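Local coordinates for protein fimbrial structural subunit (Actinomyces naeslundii, PDB 3QDH) that forms the shaft of type 2 fimbriae as a structural subunit and adhesin, mediating Actinomyces interactions with streptococci and host cells during oral biofilm development, at residues K38-F44 with S127-E133; F44-L50 with Q81-F87; T58-L64 with K102-Q108; T67-D73 with T88-R94. One frame throughout, in Å; residues are numbered along the deposited sequence.

Contact 1 (K38-F44 with S127-E133)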
# COMPACT_ATOMS: atom_id res chain seq x y z
N LYS A 38 -17.29 17.71 -31.47
CA LYS A 38 -16.11 17.69 -32.35
C LYS A 38 -14.78 17.90 -31.61
O LYS A 38 -13.79 18.32 -32.21
CB LYS A 38 -16.26 18.72 -33.49
CG LYS A 38 -17.39 18.43 -34.49
CD LYS A 38 -17.06 17.22 -35.37
CE LYS A 38 -17.95 17.15 -36.61
NZ LYS A 38 -17.76 15.85 -37.34
N SER A 39 -14.77 17.61 -30.31
CA SER A 39 -13.55 17.66 -29.51
C SER A 39 -13.12 16.23 -29.19
O SER A 39 -13.93 15.42 -28.74
CB SER A 39 -13.80 18.47 -28.22
OG SER A 39 -12.72 18.36 -27.32
N PHE A 40 -11.85 15.91 -29.45
CA PHE A 40 -11.34 14.56 -29.26
C PHE A 40 -10.08 14.54 -28.42
O PHE A 40 -9.32 15.50 -28.44
CB PHE A 40 -11.02 13.91 -30.62
CG PHE A 40 -12.17 13.92 -31.57
CD1 PHE A 40 -13.06 12.85 -31.62
CD2 PHE A 40 -12.37 15.00 -32.42
CE1 PHE A 40 -14.14 12.85 -32.50
CE2 PHE A 40 -13.45 15.02 -33.31
CZ PHE A 40 -14.34 13.94 -33.35
N TYR A 41 -9.87 13.44 -27.69
CA TYR A 41 -8.60 13.21 -26.98
C TYR A 41 -7.44 12.96 -27.94
O TYR A 41 -7.53 12.13 -28.85
CB TYR A 41 -8.69 12.03 -26.01
CG TYR A 41 -9.60 12.30 -24.84
CD1 TYR A 41 -9.23 13.17 -23.82
CD2 TYR A 41 -10.86 11.68 -24.77
CE1 TYR A 41 -10.08 13.42 -22.74
CE2 TYR A 41 -11.71 11.92 -23.69
CZ TYR A 41 -11.32 12.79 -22.69
OH TYR A 41 -12.19 13.02 -21.65
N LYS A 42 -6.34 13.67 -27.71
CA LYS A 42 -5.06 13.35 -28.34
C LYS A 42 -4.45 12.21 -27.54
O LYS A 42 -3.77 11.33 -28.08
CB LYS A 42 -4.11 14.55 -28.29
CG LYS A 42 -4.54 15.78 -29.11
CD LYS A 42 -3.49 16.87 -28.90
CE LYS A 42 -4.02 18.25 -29.19
NZ LYS A 42 -2.99 19.29 -28.90
N TYR A 43 -4.68 12.25 -26.22
CA TYR A 43 -4.21 11.20 -25.33
C TYR A 43 -4.89 11.34 -23.98
O TYR A 43 -5.49 12.37 -23.69
CB TYR A 43 -2.66 11.22 -25.18
CG TYR A 43 -2.12 12.59 -24.81
CD1 TYR A 43 -2.08 13.02 -23.48
CD2 TYR A 43 -1.64 13.46 -25.81
CE1 TYR A 43 -1.61 14.31 -23.16
CE2 TYR A 43 -1.16 14.73 -25.50
CZ TYR A 43 -1.15 15.15 -24.18
OH TYR A 43 -0.67 16.41 -23.89
N PHE A 44 -4.80 10.29 -23.17
CA PHE A 44 -5.33 10.28 -21.80
C PHE A 44 -4.53 9.25 -21.01
O PHE A 44 -4.57 8.06 -21.31
CB PHE A 44 -6.84 9.95 -21.80
CG PHE A 44 -7.51 10.12 -20.46
CD1 PHE A 44 -8.54 11.05 -20.28
CD2 PHE A 44 -7.12 9.34 -19.38
CE1 PHE A 44 -9.16 11.21 -19.02
CE2 PHE A 44 -7.73 9.49 -18.11
CZ PHE A 44 -8.75 10.41 -17.94
N SER A 127 -3.63 14.49 -20.04
CA SER A 127 -4.56 14.39 -21.16
C SER A 127 -4.67 15.72 -21.91
O SER A 127 -4.33 16.78 -21.38
CB SER A 127 -5.94 13.88 -20.73
OG SER A 127 -6.59 14.76 -19.83
N ASP A 128 -5.11 15.64 -23.16
CA ASP A 128 -5.32 16.82 -23.97
C ASP A 128 -6.35 16.51 -25.03
O ASP A 128 -6.53 15.35 -25.42
CB ASP A 128 -3.98 17.25 -24.60
CG ASP A 128 -3.97 18.71 -25.03
OD1 ASP A 128 -4.85 19.52 -24.61
OD2 ASP A 128 -3.05 19.05 -25.79
N THR A 129 -7.03 17.55 -25.50
CA THR A 129 -8.08 17.42 -26.51
C THR A 129 -7.86 18.44 -27.62
O THR A 129 -7.17 19.44 -27.41
CB THR A 129 -9.46 17.68 -25.91
OG1 THR A 129 -9.43 18.94 -25.21
CG2 THR A 129 -9.85 16.56 -24.93
N VAL A 130 -8.47 18.20 -28.77
CA VAL A 130 -8.34 19.08 -29.94
C VAL A 130 -9.67 19.09 -30.70
O VAL A 130 -10.35 18.06 -30.78
CB VAL A 130 -7.17 18.62 -30.85
CG1 VAL A 130 -7.45 17.20 -31.45
CG2 VAL A 130 -6.86 19.64 -31.96
N TYR A 131 -10.07 20.26 -31.21
CA TYR A 131 -11.21 20.34 -32.12
C TYR A 131 -10.77 19.81 -33.48
O TYR A 131 -9.72 20.20 -34.00
CB TYR A 131 -11.74 21.78 -32.24
CG TYR A 131 -13.05 21.92 -33.01
CD1 TYR A 131 -13.07 21.96 -34.41
CD2 TYR A 131 -14.26 22.01 -32.34
CE1 TYR A 131 -14.27 22.09 -35.11
CE2 TYR A 131 -15.47 22.14 -33.03
CZ TYR A 131 -15.46 22.18 -34.42
OH TYR A 131 -16.65 22.31 -35.10
N ALA A 132 -11.56 18.90 -34.03
CA ALA A 132 -11.28 18.37 -35.36
C ALA A 132 -12.59 18.05 -36.09
O ALA A 132 -13.57 17.63 -35.48
CB ALA A 132 -10.39 17.14 -35.29
N GLU A 133 -12.60 18.27 -37.40
CA GLU A 133 -13.75 17.87 -38.22
C GLU A 133 -13.75 16.37 -38.43
O GLU A 133 -14.80 15.75 -38.61
CB GLU A 133 -13.79 18.64 -39.54
CG GLU A 133 -14.45 20.01 -39.43
CD GLU A 133 -15.87 19.96 -38.87
OE1 GLU A 133 -16.63 19.01 -39.21
OE2 GLU A 133 -16.24 20.87 -38.10
O HOH W 1 -10.63 20.61 -27.56
O HOH W 2 -0.98 17.58 -21.44
O HOH W 3 -0.55 18.17 -25.87
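Phe-40 and Val-130 form a hydrogen-bonded pair in an antiparallel strand contact: Phe-40 N donates to Val-130 O, and Val-130 N returns a bond to Phe-40 O at 2.8 Å. Lys-42 N donates to Asp-128 O, after which the register slips by one residue, a beta bulge; the next bond, Asp-128 N to Tyr-43 O, is weak at 3.3 Å.

Charged side chains add two further grips. Lys-42 NZ bridges to Asp-128 OD2 at 3.1 Å, meeting it from above the carboxylate plane. Water 3 donates to the same OD2 and binds Tyr-43 OH. Lys-38 bends at chi2 (-71°), bringing NZ 3.2 Å from Glu-133 O, while its salt bridge to Glu-133 OE1 is long.

Among packing contacts, Lys-38 CB sits over one face of the Tyr-131 ring, 3.9 Å from its centroid, a CH-pi contact. Tyr-43 lays a ring face over Asp-128 N, and Tyr-41 CD1 runs alongside Thr-129 CG2 at 3.6 Å.

Tyr-41 and Phe-44 pack on Leu-92 and Ile-95 of helix 89-96, whereas Phe-40, on the other face, makes a cation-pi contact with Lys-96. Strand 39-49 lies between strands 118-131 and 82-87 in one sheet of a beta sandwich consistent with the CnaA fold.

Contact 2 (F44-L50 with Q81-F87)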
# COMPACT_ATOMS: atom_id res chain seq x y z
N PHE A 44 -4.80 10.29 -23.17
CA PHE A 44 -5.33 10.28 -21.80
C PHE A 44 -4.53 9.25 -21.01
O PHE A 44 -4.57 8.06 -21.31
CB PHE A 44 -6.84 9.95 -21.80
CG PHE A 44 -7.51 10.12 -20.46
CD1 PHE A 44 -8.54 11.05 -20.28
CD2 PHE A 44 -7.12 9.34 -19.38
CE1 PHE A 44 -9.16 11.21 -19.02
CE2 PHE A 44 -7.73 9.49 -18.11
CZ PHE A 44 -8.75 10.41 -17.94
N GLN A 45 -3.79 9.70 -20.00
CA GLN A 45 -2.89 8.83 -19.25
C GLN A 45 -3.01 9.09 -17.75
O GLN A 45 -3.00 10.25 -17.33
CB GLN A 45 -1.44 9.07 -19.70
CG GLN A 45 -0.36 8.20 -19.01
CD GLN A 45 1.04 8.59 -19.46
OE1 GLN A 45 1.61 7.97 -20.38
NE2 GLN A 45 1.58 9.62 -18.85
N LEU A 46 -3.10 8.02 -16.96
CA LEU A 46 -2.93 8.13 -15.52
C LEU A 46 -1.46 7.80 -15.19
O LEU A 46 -0.92 6.79 -15.66
CB LEU A 46 -3.88 7.18 -14.77
CG LEU A 46 -5.40 7.39 -14.95
CD1 LEU A 46 -6.17 6.23 -14.31
CD2 LEU A 46 -5.88 8.74 -14.40
N ARG A 47 -0.83 8.67 -14.41
CA ARG A 47 0.60 8.57 -14.13
C ARG A 47 0.82 8.63 -12.63
O ARG A 47 0.12 9.36 -11.93
CB ARG A 47 1.35 9.72 -14.79
CG ARG A 47 2.88 9.62 -14.69
CD ARG A 47 3.53 10.77 -15.44
NE ARG A 47 3.43 10.62 -16.89
CZ ARG A 47 3.99 11.45 -17.77
NH1 ARG A 47 4.68 12.51 -17.33
NH2 ARG A 47 3.86 11.23 -19.08
N ASP A 48 1.80 7.87 -12.15
CA ASP A 48 2.09 7.79 -10.73
C ASP A 48 3.55 7.38 -10.56
O ASP A 48 3.95 6.29 -10.98
CB ASP A 48 1.15 6.78 -10.03
CG ASP A 48 1.11 6.95 -8.51
OD1 ASP A 48 2.16 7.20 -7.89
OD2 ASP A 48 0.02 6.80 -7.91
N THR A 49 4.35 8.26 -9.96
CA THR A 49 5.71 7.90 -9.58
C THR A 49 5.64 7.45 -8.13
O THR A 49 5.38 8.25 -7.23
CB THR A 49 6.69 9.07 -9.72
OG1 THR A 49 6.74 9.48 -11.08
CG2 THR A 49 8.10 8.67 -9.25
N LEU A 50 5.86 6.16 -7.89
CA LEU A 50 5.71 5.63 -6.55
C LEU A 50 6.96 5.87 -5.71
O LEU A 50 8.08 5.95 -6.23
CB LEU A 50 5.32 4.16 -6.57
CG LEU A 50 3.83 3.96 -6.90
CD1 LEU A 50 3.62 3.89 -8.42
CD2 LEU A 50 3.28 2.73 -6.24
N GLN A 81 10.47 4.28 -11.28
CA GLN A 81 9.38 4.25 -10.29
C GLN A 81 8.05 4.75 -10.88
O GLN A 81 7.02 4.74 -10.19
CB GLN A 81 9.75 5.06 -9.04
CG GLN A 81 10.81 4.39 -8.14
CD GLN A 81 10.32 3.11 -7.50
OE1 GLN A 81 10.72 2.02 -7.90
NE2 GLN A 81 9.42 3.23 -6.52
N THR A 82 8.08 5.17 -12.14
CA THR A 82 6.91 5.83 -12.74
C THR A 82 6.03 4.83 -13.51
O THR A 82 6.46 4.23 -14.50
CB THR A 82 7.33 7.02 -13.63
OG1 THR A 82 8.18 7.90 -12.89
CG2 THR A 82 6.10 7.80 -14.11
N VAL A 83 4.80 4.64 -13.03
CA VAL A 83 3.83 3.77 -13.68
C VAL A 83 2.87 4.62 -14.52
O VAL A 83 2.44 5.68 -14.08
CB VAL A 83 3.05 2.93 -12.65
CG1 VAL A 83 2.11 1.94 -13.34
CG2 VAL A 83 4.03 2.20 -11.73
N THR A 84 2.57 4.17 -15.74
CA THR A 84 1.60 4.85 -16.59
C THR A 84 0.53 3.88 -17.08
O THR A 84 0.81 2.70 -17.34
CB THR A 84 2.26 5.56 -17.81
OG1 THR A 84 3.00 4.62 -18.59
CG2 THR A 84 3.17 6.72 -17.39
N VAL A 85 -0.70 4.39 -17.16
CA VAL A 85 -1.82 3.68 -17.77
C VAL A 85 -2.24 4.59 -18.91
O VAL A 85 -2.78 5.68 -18.70
CB VAL A 85 -3.00 3.50 -16.79
CG1 VAL A 85 -4.20 2.81 -17.51
CG2 VAL A 85 -2.56 2.73 -15.55
N THR A 86 -1.95 4.15 -20.13
CA THR A 86 -2.10 5.00 -21.29
C THR A 86 -3.18 4.38 -22.16
O THR A 86 -3.07 3.22 -22.56
CB THR A 86 -0.76 5.10 -22.06
OG1 THR A 86 0.27 5.57 -21.18
CG2 THR A 86 -0.88 6.07 -23.22
N PHE A 87 -4.23 5.15 -22.41
CA PHE A 87 -5.36 4.61 -23.15
C PHE A 87 -5.07 4.60 -24.65
O PHE A 87 -4.47 5.53 -25.17
CB PHE A 87 -6.64 5.35 -22.78
CG PHE A 87 -7.17 4.94 -21.43
CD1 PHE A 87 -8.08 3.88 -21.32
CD2 PHE A 87 -6.72 5.57 -20.27
CE1 PHE A 87 -8.54 3.47 -20.07
CE2 PHE A 87 -7.18 5.16 -19.00
CZ PHE A 87 -8.10 4.10 -18.91
O HOH W 4 -3.45 7.98 -24.51
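Gln-81 and Leu-50 close one end of an antiparallel strand pair, 44-49 with 82-87, in one sheet of a beta sandwich consistent with the CnaA (DEv-IgG) fold. Gln-81 and Leu-50 bury the most surface here, with Phe-87 and Leu-46 close behind, Phe-87 at the other end.

Gln-81 curls round the carbonyl of Leu-50. Its bend at chi2 (-66°) turns the amide back, so that NE2 donates to Leu-50 O over 3.0 Å from well above the carbonyl plane; the same nitrogen also reaches Leu-54 O. In return Leu-50 N donates to Gln-81 O at 2.9 Å. Leu-50 presents CD1 to Val-83 CG2, 3.7 Å away, and both residues rest on Val-57 of the facing sheet.

Phe-87 N makes a nearly straight bond, 171° at the hydrogen, to Phe-44 O. The edge of the Phe-87 ring also meets that oxygen, CD2 lying 3.5 Å from Phe-44 O. The two side chains point the same way, but their ring planes are 86° apart and meet obliquely, with CD2 of each 3.9 Å from the other; both rings touch Val-103 of the facing sheet, and Phe-87 also Leu-92 of the helix. Between these ends, Leu-46 pairs with Val-85 and Asp-48 with Val-83 through reciprocal backbone bonds. Beyond the last direct bond, water 4 accepts from Phe-44 N and donates to Phe-87 O at 2.7 Å.

Contact 3 (T58-L64 with K102-Q108)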
# COMPACT_ATOMS: atom_id res chain seq x y z
N THR A 58 3.56 -1.13 -10.30
CA THR A 58 2.72 -1.38 -11.47
C THR A 58 1.33 -0.82 -11.20
O THR A 58 1.10 -0.13 -10.19
CB THR A 58 2.68 -2.91 -11.84
OG1 THR A 58 2.17 -3.09 -13.17
CG2 THR A 58 1.85 -3.72 -10.83
N ALA A 59 0.41 -1.10 -12.12
CA ALA A 59 -0.99 -0.76 -11.96
C ALA A 59 -1.86 -1.92 -12.40
O ALA A 59 -1.52 -2.63 -13.35
CB ALA A 59 -1.32 0.51 -12.75
N THR A 60 -2.97 -2.12 -11.69
CA THR A 60 -3.96 -3.15 -12.02
C THR A 60 -5.37 -2.56 -11.98
O THR A 60 -5.55 -1.39 -11.64
CB THR A 60 -3.93 -4.33 -11.02
OG1 THR A 60 -4.28 -3.86 -9.71
CG2 THR A 60 -2.55 -4.99 -10.98
N GLU A 61 -6.37 -3.39 -12.31
CA GLU A 61 -7.79 -3.01 -12.22
C GLU A 61 -8.13 -1.71 -12.96
O GLU A 61 -8.85 -0.85 -12.44
CB GLU A 61 -8.26 -2.90 -10.75
CG GLU A 61 -8.05 -4.13 -9.90
CD GLU A 61 -8.80 -4.06 -8.56
OE1 GLU A 61 -9.77 -3.28 -8.45
OE2 GLU A 61 -8.42 -4.79 -7.63
N VAL A 62 -7.62 -1.56 -14.17
CA VAL A 62 -7.92 -0.38 -14.99
C VAL A 62 -9.39 -0.46 -15.34
O VAL A 62 -9.87 -1.51 -15.76
CB VAL A 62 -7.06 -0.35 -16.26
CG1 VAL A 62 -7.36 0.93 -17.07
CG2 VAL A 62 -5.58 -0.41 -15.91
N SER A 63 -10.11 0.65 -15.14
CA SER A 63 -11.56 0.64 -15.29
C SER A 63 -12.12 1.93 -15.86
O SER A 63 -11.56 3.01 -15.68
CB SER A 63 -12.23 0.36 -13.94
OG SER A 63 -11.65 -0.78 -13.33
N LEU A 64 -13.24 1.80 -16.56
CA LEU A 64 -14.06 2.93 -16.93
C LEU A 64 -15.45 2.64 -16.39
O LEU A 64 -16.10 1.68 -16.81
CB LEU A 64 -14.10 3.12 -18.45
CG LEU A 64 -15.07 4.20 -18.96
CD1 LEU A 64 -14.77 5.60 -18.39
CD2 LEU A 64 -15.10 4.23 -20.49
N LYS A 102 -16.12 7.77 -14.09
CA LYS A 102 -14.76 7.66 -13.55
C LYS A 102 -13.82 6.73 -14.31
O LYS A 102 -14.13 5.55 -14.54
CB LYS A 102 -14.78 7.31 -12.06
CG LYS A 102 -15.15 8.50 -11.18
CD LYS A 102 -15.27 8.09 -9.71
CE LYS A 102 -16.04 9.14 -8.92
NZ LYS A 102 -16.64 8.57 -7.67
N VAL A 103 -12.68 7.29 -14.71
CA VAL A 103 -11.57 6.54 -15.27
C VAL A 103 -10.61 6.26 -14.12
O VAL A 103 -10.17 7.20 -13.44
CB VAL A 103 -10.81 7.37 -16.33
CG1 VAL A 103 -9.76 6.50 -17.00
CG2 VAL A 103 -11.78 8.00 -17.36
N SER A 104 -10.28 4.99 -13.89
CA SER A 104 -9.50 4.61 -12.71
C SER A 104 -8.49 3.49 -12.92
O SER A 104 -8.55 2.74 -13.90
CB SER A 104 -10.44 4.28 -11.54
OG SER A 104 -11.24 3.15 -11.83
N ALA A 105 -7.55 3.39 -11.99
CA ALA A 105 -6.65 2.26 -11.89
C ALA A 105 -6.16 2.16 -10.46
O ALA A 105 -6.30 3.10 -9.68
CB ALA A 105 -5.48 2.40 -12.85
N VAL A 106 -5.60 1.01 -10.10
CA VAL A 106 -5.03 0.82 -8.77
C VAL A 106 -3.52 0.72 -8.94
O VAL A 106 -3.02 -0.27 -9.49
CB VAL A 106 -5.60 -0.44 -8.09
CG1 VAL A 106 -4.92 -0.68 -6.73
CG2 VAL A 106 -7.12 -0.34 -7.91
N PHE A 107 -2.79 1.74 -8.50
CA PHE A 107 -1.34 1.70 -8.52
C PHE A 107 -0.85 0.97 -7.29
O PHE A 107 -1.50 1.02 -6.24
CB PHE A 107 -0.75 3.11 -8.61
CG PHE A 107 -1.07 3.81 -9.91
CD1 PHE A 107 -0.17 3.78 -10.96
CD2 PHE A 107 -2.31 4.44 -10.09
CE1 PHE A 107 -0.47 4.40 -12.17
CE2 PHE A 107 -2.62 5.07 -11.29
CZ PHE A 107 -1.69 5.05 -12.33
N GLN A 108 0.28 0.28 -7.40
CA GLN A 108 0.73 -0.58 -6.32
C GLN A 108 2.21 -0.87 -6.33
O GLN A 108 2.88 -0.75 -7.36
CB GLN A 108 -0.05 -1.91 -6.35
CG GLN A 108 0.05 -2.64 -7.66
CD GLN A 108 -0.97 -3.75 -7.78
OE1 GLN A 108 -2.18 -3.51 -7.77
NE2 GLN A 108 -0.48 -4.97 -7.89
O HOH W 5 -10.04 0.83 -10.74
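Glu-61 O, lying against the backbone of Ala-105 on the partner strand, is gripped twice: Ser-63 OG donates to it at 2.9 Å from above the carbonyl plane, and water 5 donates to it at 2.7 Å. The water also hydrogen-bonds Ser-104 OG, bridging the two strands. The bridge falls at a beta bulge. Thr-60 pairs with Val-106 and Ser-63 with Ser-104, each through reciprocal backbone bonds, so that Glu-61 and Val-62 together face the single residue Ala-105. Left-handed backbone angles at Glu-61 (phi 53°, psi 45°) accompany this extra residue.

On the polar face, the amide of Gln-108 reaches diagonally across to Thr-60 of the partner strand. With CG lying between the backbone N and the carbonyl carbon (chi1 57°) and the chain extended beyond it, OE1 arrives where Thr-60 OG1 donates over 2.9 Å. This bond too comes from above the acceptor's carbonyl plane, and the two side chains cross at about a right angle. Thr-58 CG2 runs beside Gln-108 CG at 3.8 Å, and Glu-61 lies alongside Val-106.

The other face is apolar. Ala-59 CB stands over one face of the Phe-107 ring, 4.2 Å from the centroid, in a CH-pi contact. Leu-64 CD1 meets Val-103 CG2 at 4.0 Å. Phe-107 also touches Leu-46 and Val-83, and Val-62 touches Val-85 and Phe-87. An antiparallel pair with one polar face and one face turned into such a two-sheet core is characteristic of a beta sandwich, here consistent with the CnaA (DEv-IgG) fold.

Contact 4 (T67-D73 with T88-R94). With ZN (zinc ion), chain B.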
# COMPACT_ATOMS: atom_id res chain seq x y z
N THR A 67 -18.78 0.56 -17.70
CA THR A 67 -18.27 -0.08 -18.92
C THR A 67 -17.42 -1.27 -18.52
O THR A 67 -16.89 -1.31 -17.41
CB THR A 67 -17.42 0.94 -19.74
OG1 THR A 67 -18.28 1.73 -20.55
CG2 THR A 67 -16.39 0.26 -20.63
N THR A 68 -17.31 -2.26 -19.40
CA THR A 68 -16.28 -3.28 -19.27
C THR A 68 -15.26 -3.09 -20.40
O THR A 68 -15.60 -3.24 -21.58
CB THR A 68 -16.86 -4.72 -19.25
OG1 THR A 68 -17.80 -4.84 -18.18
CG2 THR A 68 -15.75 -5.73 -19.01
N LEU A 69 -14.04 -2.71 -20.01
CA LEU A 69 -12.94 -2.53 -20.95
C LEU A 69 -12.42 -3.87 -21.47
O LEU A 69 -12.61 -4.90 -20.82
CB LEU A 69 -11.78 -1.79 -20.27
CG LEU A 69 -12.02 -0.38 -19.73
CD1 LEU A 69 -10.79 0.05 -18.92
CD2 LEU A 69 -12.31 0.62 -20.86
N ASP A 70 -11.77 -3.85 -22.62
CA ASP A 70 -11.07 -5.02 -23.12
C ASP A 70 -9.56 -4.73 -22.99
O ASP A 70 -9.15 -3.57 -22.84
CB ASP A 70 -11.47 -5.31 -24.58
CG ASP A 70 -11.06 -4.20 -25.53
OD1 ASP A 70 -9.85 -3.97 -25.70
OD2 ASP A 70 -11.95 -3.57 -26.13
N PRO A 71 -8.72 -5.79 -23.04
CA PRO A 71 -7.28 -5.66 -22.80
C PRO A 71 -6.54 -4.74 -23.79
O PRO A 71 -5.43 -4.28 -23.49
CB PRO A 71 -6.77 -7.10 -22.94
CG PRO A 71 -7.95 -7.94 -22.65
CD PRO A 71 -9.11 -7.20 -23.23
N THR A 72 -7.15 -4.46 -24.95
CA THR A 72 -6.54 -3.56 -25.94
C THR A 72 -6.95 -2.09 -25.79
O THR A 72 -6.63 -1.26 -26.66
CB THR A 72 -6.77 -4.04 -27.41
OG1 THR A 72 -8.17 -4.02 -27.72
CG2 THR A 72 -6.24 -5.44 -27.60
N ASP A 73 -7.64 -1.76 -24.69
CA ASP A 73 -8.10 -0.39 -24.41
C ASP A 73 -7.03 0.51 -23.77
O ASP A 73 -7.17 1.73 -23.78
CB ASP A 73 -9.39 -0.41 -23.57
CG ASP A 73 -10.62 -0.79 -24.40
OD1 ASP A 73 -10.55 -0.60 -25.63
OD2 ASP A 73 -11.62 -1.29 -23.84
N THR A 88 -5.49 3.54 -25.33
CA THR A 88 -5.22 3.38 -26.75
C THR A 88 -6.30 4.13 -27.54
O THR A 88 -7.23 4.68 -26.94
CB THR A 88 -5.28 1.90 -27.16
OG1 THR A 88 -6.57 1.40 -26.82
CG2 THR A 88 -4.19 1.08 -26.42
N ALA A 89 -6.23 4.12 -28.86
CA ALA A 89 -7.25 4.79 -29.67
C ALA A 89 -8.69 4.36 -29.32
O ALA A 89 -9.58 5.21 -29.14
CB ALA A 89 -6.97 4.60 -31.17
N GLU A 90 -8.91 3.05 -29.19
CA GLU A 90 -10.22 2.49 -28.80
C GLU A 90 -10.64 2.98 -27.43
O GLU A 90 -11.81 3.31 -27.19
CB GLU A 90 -10.13 0.97 -28.66
CG GLU A 90 -10.30 0.14 -29.87
CD GLU A 90 -9.81 -1.29 -29.61
OE1 GLU A 90 -10.18 -1.93 -28.59
OE2 GLU A 90 -9.02 -1.76 -30.45
N GLY A 91 -9.68 2.97 -26.51
CA GLY A 91 -9.92 3.46 -25.15
C GLY A 91 -10.31 4.93 -25.11
O GLY A 91 -11.19 5.32 -24.35
N LEU A 92 -9.66 5.74 -25.93
CA LEU A 92 -9.96 7.18 -25.95
C LEU A 92 -11.34 7.45 -26.48
O LEU A 92 -12.02 8.35 -26.00
CB LEU A 92 -8.92 7.96 -26.79
CG LEU A 92 -7.48 7.91 -26.29
CD1 LEU A 92 -6.57 8.67 -27.29
CD2 LEU A 92 -7.36 8.51 -24.90
N LYS A 93 -11.78 6.65 -27.47
CA LYS A 93 -13.14 6.75 -27.98
C LYS A 93 -14.16 6.40 -26.88
O LYS A 93 -15.18 7.07 -26.73
CB LYS A 93 -13.29 5.81 -29.19
CG LYS A 93 -14.69 5.76 -29.78
CD LYS A 93 -14.72 4.99 -31.10
CE LYS A 93 -14.59 5.92 -32.29
NZ LYS A 93 -15.87 6.69 -32.53
N ARG A 94 -13.89 5.35 -26.11
CA ARG A 94 -14.75 5.00 -24.95
C ARG A 94 -14.89 6.12 -23.92
O ARG A 94 -16.00 6.42 -23.42
CB ARG A 94 -14.20 3.77 -24.24
CG ARG A 94 -14.40 2.42 -24.94
CD ARG A 94 -14.02 1.34 -23.95
NE ARG A 94 -13.88 -0.01 -24.51
CZ ARG A 94 -14.88 -0.87 -24.65
NH1 ARG A 94 -16.11 -0.51 -24.30
NH2 ARG A 94 -14.68 -2.09 -25.15
ZN ZN B . -11.37 -1.85 -27.01
O HOH W 6 -17.42 2.10 -23.26
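Arg-94 reaches from the helix toward Asp-73 and Asp-70 of the loop, its CB pointing to that loop and its chain extended from CG to NE. Beyond CB and CG, CD meets Leu-69 CD2 at 3.6 Å. NE then forms a salt bridge with Asp-73 OD2 at 2.7 Å, although the angle at the hydrogen, 129°, makes the hydrogen bond weak. The guanidinium carries Thr-68 O over one face. NH1 donates to water 6 at 3.1 Å, and this water also binds Thr-67 OG1. NH2 donates to Asp-70 OD2 at 3.3 Å, with the oxygen in the guanidinium plane and approached on its anti side but 33° out of the carboxylate plane.

These carboxylates also hold the zinc ion, bound by Asp-70 OD2, Asp-73 OD1 and Glu-90 OE1, each at 2.0 Å. The remaining oxygens of the aspartates are tied down within the loop: Asp-70 N donates to Asp-73 OD2 at 2.8 Å, and Thr-72 OG1 to Asp-70 OD1 at 2.6 Å. Both donors stand out of the respective carboxylate planes.

Thr-88, the N-cap residue, joins the loop to the start of the helix. Its OG1 donates to Thr-72 O on a lone pair at 2.7 Å, and its N donates to Asp-73 O. Gly-91 CA lies against the same Asp-73 oxygen.

Three carboxylates converge on one metal, and zinc and the arginine together would formally balance their charge. Arg-94 thus acts as a second-shell group, touching two of the ligands, while the metal itself cross-links the loop and the first helical turn.

In the fold
All four contacts belong to the first of the modules in this C-terminal fragment of FimA, and Phe-44 is common to contacts 1 and 2. Contacts 2 and 3 lie in facing sheets, their centres about 10 Å apart; Asp-48 CB meets Phe-107 CD1 at 3.4 Å and Phe-87 CZ meets Val-103 CG1 at 3.5 Å. Contact 4, which holds the zinc, covers one end of this core: Leu-92 CD2 lies 3.4 Å from Phe-44 CB, and Leu-69 CD1 3.6 Å from Val-62 O. The side chains of Phe-87, Leu-64 and Phe-44 are about 9, 10 and 14 Å from the metal, so contacts 1 to 3 supply surroundings rather than ligands.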